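Local coordinates for zinc finger (CCCH type) motif-containing protein (Toxoplasma gondii, PDB 7NG2) that probably reads N6-methyladenosine marks in mRNA through the YTH domain described here, one piece of a longer zinc-finger protein of the cleavage and polyadenylation machinery, at residues K14-I19 / L57-A62; N118-D123 / V135-G140. One frame throughout, in Å; residues are numbered along the deposited sequence.

Contact 1: K14-I19 / L57-A62; sequences KRFFII and LLLFSA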
loop_
_atom_site.group_PDB
_atom_site.type_symbol
_atom_site.label_atom_id
_atom_site.label_comp_id
_atom_site.label_asym_id
_atom_site.label_seq_id
_atom_site.Cartn_x
_atom_site.Cartn_y
_atom_site.Cartn_z
ATOM N N LYS A 14 -6.074 1.102 12.651
ATOM C CA LYS A 14 -5.385 0.815 11.403
ATOM C C LYS A 14 -6.388 0.423 10.336
ATOM O O LYS A 14 -7.408 -0.202 10.627
ATOM C CB LYS A 14 -4.371 -0.316 11.595
ATOM C CG LYS A 14 -3.399 -0.061 12.743
ATOM C CD LYS A 14 -2.576 -1.278 13.087
ATOM C CE LYS A 14 -1.745 -1.020 14.330
ATOM N NZ LYS A 14 -2.518 -1.136 15.576
ATOM N N ARG A 15 -6.085 0.807 9.097
ATOM C CA ARG A 15 -6.758 0.270 7.925
ATOM C C ARG A 15 -5.690 -0.122 6.922
ATOM O O ARG A 15 -4.620 0.484 6.872
ATOM C CB ARG A 15 -7.760 1.267 7.325
ATOM C CG ARG A 15 -8.967 1.495 8.243
ATOM C CD ARG A 15 -9.930 2.540 7.722
ATOM N NE ARG A 15 -10.649 2.055 6.555
ATOM C CZ ARG A 15 -11.585 2.754 5.932
ATOM N NH1 ARG A 15 -11.902 3.963 6.375
ATOM N NH2 ARG A 15 -12.201 2.241 4.883
ATOM N N PHE A 16 -5.986 -1.145 6.124
ATOM C CA PHE A 16 -5.003 -1.807 5.267
ATOM C C PHE A 16 -5.564 -1.934 3.858
ATOM O O PHE A 16 -6.645 -2.509 3.669
ATOM C CB PHE A 16 -4.713 -3.218 5.790
ATOM C CG PHE A 16 -4.199 -3.278 7.203
ATOM C CD1 PHE A 16 -5.074 -3.296 8.279
ATOM C CD2 PHE A 16 -2.841 -3.344 7.451
ATOM C CE1 PHE A 16 -4.596 -3.379 9.579
ATOM C CE2 PHE A 16 -2.358 -3.428 8.754
ATOM C CZ PHE A 16 -3.248 -3.433 9.815
ATOM N N PHE A 17 -4.837 -1.417 2.875
ATOM C CA PHE A 17 -5.300 -1.429 1.491
ATOM C C PHE A 17 -4.224 -2.034 0.607
ATOM O O PHE A 17 -3.041 -1.740 0.772
ATOM C CB PHE A 17 -5.596 -0.008 0.988
ATOM C CG PHE A 17 -6.696 0.667 1.741
ATOM C CD1 PHE A 17 -6.423 1.396 2.893
ATOM C CD2 PHE A 17 -8.011 0.567 1.313
ATOM C CE1 PHE A 17 -7.435 2.022 3.603
ATOM C CE2 PHE A 17 -9.031 1.192 2.025
ATOM C CZ PHE A 17 -8.737 1.922 3.173
ATOM N N ILE A 18 -4.639 -2.883 -0.333
ATOM C CA ILE A 18 -3.736 -3.437 -1.342
ATOM C C ILE A 18 -3.610 -2.441 -2.493
ATOM O O ILE A 18 -4.608 -1.898 -2.977
ATOM C CB ILE A 18 -4.224 -4.823 -1.805
ATOM C CG1 ILE A 18 -4.177 -5.777 -0.597
ATOM C CG2 ILE A 18 -3.372 -5.357 -2.966
ATOM C CD1 ILE A 18 -4.788 -7.131 -0.789
ATOM N N ILE A 19 -2.375 -2.172 -2.902
ATOM C CA ILE A 19 -2.062 -1.277 -4.009
ATOM C C ILE A 19 -1.457 -2.119 -5.118
ATOM O O ILE A 19 -0.509 -2.870 -4.882
ATOM C CB ILE A 19 -1.054 -0.209 -3.560
ATOM C CG1 ILE A 19 -1.672 0.719 -2.514
ATOM C CG2 ILE A 19 -0.510 0.556 -4.768
ATOM C CD1 ILE A 19 -2.780 1.577 -3.062
ATOM N N LEU A 57 -2.230 1.762 6.083
ATOM C CA LEU A 57 -1.165 0.941 5.528
ATOM C C LEU A 57 -1.495 0.544 4.097
ATOM O O LEU A 57 -2.643 0.204 3.783
ATOM C CB LEU A 57 -0.950 -0.321 6.368
ATOM C CG LEU A 57 -0.346 -0.160 7.768
ATOM C CD1 LEU A 57 0.863 0.767 7.761
ATOM C CD2 LEU A 57 -1.366 0.291 8.799
ATOM N N LEU A 58 -0.486 0.651 3.239
ATOM C CA LEU A 58 -0.586 0.338 1.820
ATOM C C LEU A 58 0.329 -0.844 1.547
ATOM O O LEU A 58 1.530 -0.773 1.805
ATOM C CB LEU A 58 -0.161 1.547 0.991
ATOM C CG LEU A 58 -0.888 2.838 1.366
ATOM C CD1 LEU A 58 -0.286 3.964 0.571
ATOM C CD2 LEU A 58 -2.389 2.763 1.117
ATOM N N LEU A 59 -0.242 -1.924 1.023
ATOM C CA LEU A 59 0.469 -3.183 0.804
ATOM C C LEU A 59 0.668 -3.314 -0.699
ATOM O O LEU A 59 -0.304 -3.494 -1.442
ATOM C CB LEU A 59 -0.355 -4.350 1.351
ATOM C CG LEU A 59 -0.377 -4.524 2.885
ATOM C CD1 LEU A 59 -0.932 -3.316 3.660
ATOM C CD2 LEU A 59 -1.136 -5.797 3.265
ATOM N N PHE A 60 1.917 -3.200 -1.145
ATOM C CA PHE A 60 2.209 -3.031 -2.568
ATOM C C PHE A 60 2.400 -4.370 -3.265
ATOM O O PHE A 60 3.171 -5.215 -2.800
ATOM C CB PHE A 60 3.464 -2.189 -2.737
ATOM C CG PHE A 60 3.251 -0.727 -2.455
ATOM C CD1 PHE A 60 3.387 -0.226 -1.169
ATOM C CD2 PHE A 60 2.908 0.149 -3.478
ATOM C CE1 PHE A 60 3.205 1.123 -0.901
ATOM C CE2 PHE A 60 2.716 1.499 -3.212
ATOM C CZ PHE A 60 2.859 1.979 -1.922
ATOM N N SER A 61 1.726 -4.536 -4.400
ATOM C CA SER A 61 1.795 -5.755 -5.203
ATOM C C SER A 61 1.820 -5.379 -6.681
ATOM O O SER A 61 0.797 -4.984 -7.249
ATOM C CB SER A 61 0.598 -6.650 -4.889
ATOM O OG SER A 61 0.566 -7.749 -5.781
ATOM N N ALA A 62 2.977 -5.521 -7.313
ATOM C CA ALA A 62 3.061 -5.250 -8.739
ATOM C C ALA A 62 2.251 -6.278 -9.525
ATOM O O ALA A 62 2.177 -7.454 -9.156
ATOM C CB ALA A 62 4.521 -5.292 -9.188
#
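F16 and L57 sit side by side on one face of a parallel strand pair, their side chains pointing the same way. The F16 ring offers CD2 to L57 CB at 3.7 Å and CE2 to L57 CD2 at 3.8 Å, so the leucine branch runs alongside that half of the ring. L59 CD1 comes to the same ring at its edge, near the ring plane, 4.2 Å from F16 CD2. On the other face I19 and F60 repeat the side-by-side pose: I19 CG2 lies 3.7 Å from F60 CD2 and about as far from CE2. The other branch, I19 CG1, set beside the backbone N by chi1 of -66°, slants across to L58 CB at 3.9 Å. Between the two faces five backbone hydrogen bonds join the strands. R15 and F17 offer carbonyls to L57 N and L59 N, while F17 N and I19 N return bonds to L57 O and L59 O; S61 N closes the ladder on I19 O. I19 N stands above the carbonyl plane of L59, 36° out of it, though its N-H still aims straight at the oxygen (175°). Helix 137-149 covers the F16 and L59 face with C144, and helix 40-52 covers the F17 and L58 face with L46. F60 also stacks on W102 and meets W36 edge-to-face. Two adjacent parallel strands, linked through a mainly helical segment and packed between helices, are neighbouring inner strands of the mixed sheet, 14-21 lying between 55-62 and the short edge strand 134-135, in this YTH domain, a member of the PUA clan.

Contact 2: N118-D123 / V135-G140; sequences NPWNDD and VPPALG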
loop_
_atom_site.group_PDB
_atom_site.type_symbol
_atom_site.label_atom_id
_atom_site.label_comp_id
_atom_site.label_asym_id
_atom_site.label_seq_id
_atom_site.Cartn_x
_atom_site.Cartn_y
_atom_site.Cartn_z
ATOM N N ASN A 118 -10.350 -13.071 1.272
ATOM C CA ASN A 118 -10.661 -11.789 1.884
ATOM C C ASN A 118 -12.168 -11.672 2.051
ATOM O O ASN A 118 -12.878 -11.465 1.054
ATOM C CB ASN A 118 -10.140 -10.671 0.984
ATOM C CG ASN A 118 -10.352 -9.303 1.578
ATOM O OD1 ASN A 118 -10.997 -9.152 2.619
ATOM N ND2 ASN A 118 -9.816 -8.288 0.913
ATOM N N PRO A 119 -12.699 -11.756 3.277
ATOM C CA PRO A 119 -14.154 -11.655 3.462
ATOM C C PRO A 119 -14.715 -10.297 3.109
ATOM O O PRO A 119 -15.936 -10.173 2.951
ATOM C CB PRO A 119 -14.345 -11.961 4.953
ATOM C CG PRO A 119 -13.059 -11.549 5.576
ATOM C CD PRO A 119 -11.987 -11.881 4.561
ATOM N N TRP A 120 -13.870 -9.280 2.987
ATOM C CA TRP A 120 -14.300 -7.958 2.562
ATOM C C TRP A 120 -14.266 -7.803 1.050
ATOM O O TRP A 120 -14.679 -6.759 0.538
ATOM C CB TRP A 120 -13.429 -6.888 3.224
ATOM C CG TRP A 120 -13.637 -6.764 4.705
ATOM C CD1 TRP A 120 -14.347 -7.603 5.519
ATOM C CD2 TRP A 120 -13.126 -5.728 5.546
ATOM N NE1 TRP A 120 -14.307 -7.148 6.816
ATOM C CE2 TRP A 120 -13.565 -5.996 6.858
ATOM C CE3 TRP A 120 -12.342 -4.596 5.316
ATOM C CZ2 TRP A 120 -13.247 -5.167 7.935
ATOM C CZ3 TRP A 120 -12.019 -3.778 6.384
ATOM C CH2 TRP A 120 -12.468 -4.069 7.678
ATOM N N ASN A 121 -13.791 -8.819 0.334
ATOM C CA ASN A 121 -13.741 -8.845 -1.123
ATOM C C ASN A 121 -14.365 -10.133 -1.644
ATOM O O ASN A 121 -13.769 -10.876 -2.427
ATOM C CB ASN A 121 -12.309 -8.678 -1.623
ATOM C CG ASN A 121 -12.236 -8.471 -3.119
ATOM O OD1 ASN A 121 -13.107 -7.837 -3.712
ATOM N ND2 ASN A 121 -11.202 -9.021 -3.740
ATOM N N ASP A 122 -15.585 -10.420 -1.182
ATOM C CA ASP A 122 -16.384 -11.551 -1.661
ATOM C C ASP A 122 -15.716 -12.901 -1.413
ATOM O O ASP A 122 -15.940 -13.854 -2.163
ATOM C CB ASP A 122 -16.780 -11.402 -3.133
ATOM C CG ASP A 122 -17.762 -10.277 -3.359
ATOM O OD1 ASP A 122 -18.723 -10.164 -2.568
ATOM O OD2 ASP A 122 -17.576 -9.510 -4.326
ATOM N N ASP A 123 -14.907 -13.000 -0.359
ATOM C CA ASP A 123 -14.188 -14.233 -0.033
ATOM C C ASP A 123 -13.274 -14.678 -1.171
ATOM O O ASP A 123 -13.017 -15.870 -1.347
ATOM C CB ASP A 123 -15.138 -15.360 0.389
ATOM C CG ASP A 123 -16.044 -14.951 1.522
ATOM O OD1 ASP A 123 -15.515 -14.574 2.588
ATOM O OD2 ASP A 123 -17.281 -15.001 1.346
ATOM N N VAL A 135 -8.396 -4.875 3.156
ATOM C CA VAL A 135 -8.436 -6.146 3.881
ATOM C C VAL A 135 -8.798 -5.903 5.341
ATOM O O VAL A 135 -8.506 -4.839 5.896
ATOM C CB VAL A 135 -7.137 -6.965 3.755
ATOM C CG1 VAL A 135 -6.877 -7.367 2.313
ATOM C CG2 VAL A 135 -5.967 -6.219 4.359
ATOM N N PRO A 136 -9.434 -6.868 5.992
ATOM C CA PRO A 136 -9.802 -6.711 7.410
ATOM C C PRO A 136 -8.566 -6.567 8.276
ATOM O O PRO A 136 -7.469 -7.016 7.902
ATOM C CB PRO A 136 -10.539 -8.022 7.735
ATOM C CG PRO A 136 -10.919 -8.606 6.416
ATOM C CD PRO A 136 -9.892 -8.153 5.431
ATOM N N PRO A 137 -8.697 -5.944 9.448
ATOM C CA PRO A 137 -7.503 -5.650 10.250
ATOM C C PRO A 137 -6.761 -6.882 10.744
ATOM O O PRO A 137 -5.526 -6.841 10.816
ATOM C CB PRO A 137 -8.055 -4.804 11.407
ATOM C CG PRO A 137 -9.502 -5.189 11.501
ATOM C CD PRO A 137 -9.929 -5.432 10.077
ATOM N N ALA A 138 -7.451 -7.982 11.080
ATOM C CA ALA A 138 -6.714 -9.160 11.533
ATOM C C ALA A 138 -5.812 -9.698 10.427
ATOM O O ALA A 138 -4.634 -9.993 10.664
ATOM C CB ALA A 138 -7.657 -10.243 12.060
ATOM N N LEU A 139 -6.342 -9.812 9.207
ATOM C CA LEU A 139 -5.527 -10.262 8.084
ATOM C C LEU A 139 -4.471 -9.227 7.715
ATOM O O LEU A 139 -3.304 -9.573 7.508
ATOM C CB LEU A 139 -6.421 -10.578 6.888
ATOM C CG LEU A 139 -5.733 -10.942 5.571
ATOM C CD1 LEU A 139 -4.794 -12.136 5.718
ATOM C CD2 LEU A 139 -6.787 -11.189 4.496
ATOM N N GLY A 140 -4.855 -7.951 7.648
ATOM C CA GLY A 140 -3.890 -6.918 7.298
ATOM C C GLY A 140 -2.728 -6.876 8.262
ATOM O O GLY A 140 -1.565 -6.787 7.855
#
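W120 lays its indole over P136, the two side chains sliding past each other in opposite directions. Its CB points toward the 135-140 segment, and chi1 of -69° sets CG beside the backbone N, 3.7 Å from P136 CG. From there the five-membered ring is covered on one face: P136 CG stands 3.5 Å from its centroid and only 1° off the ring normal, a CH-pi contact in which CD1, NE1, CE2 and CD2 are all nearly equidistant from that one carbon. CE2 meets P136 CB as well. Farther out, CE3 passes P136 N and the carbonyl carbon of V135, CZ2 reaches P136 CA, and CZ3 comes to V135 O at 3.7 Å. At the far end CH2 meets P137 CD, also at 3.7 Å, with the P137 side chain crossing that of W120 at about a right angle. The turn that presents this indole is a type I beta turn from N118 to N121, combined with an Asx turn in which N118 OD1 accepts W120 N (2.9 Å); the donor stands 49° out of the amide plane. P136 is the N-cap residue of helix 137-149, so the tryptophan packs against the start of that helix. At the first position of the turn the N118 amide meets P136: CG is anti to the backbone N, OD1 lies 3.2 Å from P136 CD, and ND2 donates to E134 O. P119 CG adds a further apolar touch on P136 CG, 3.7 Å away.

Overall arrangement
Contact 1 is core, with its centre about 3 Å from that of the chain; contact 2 lies about 15 Å from the chain centre and is only partly buried. The first pairs two strands through a backbone ladder with aliphatic and phenylalanine side chains on both faces, whereas the second has no hydrogen bond across it and relies on proline against indole. They meet through V135 at the edge of the sheet: F16 O probably accepts a hydrogen bond from V135 N. The F16 ring also touches P137 and G140, so strand 14-21 and helix 137-149 connect the interior contact with the outer one.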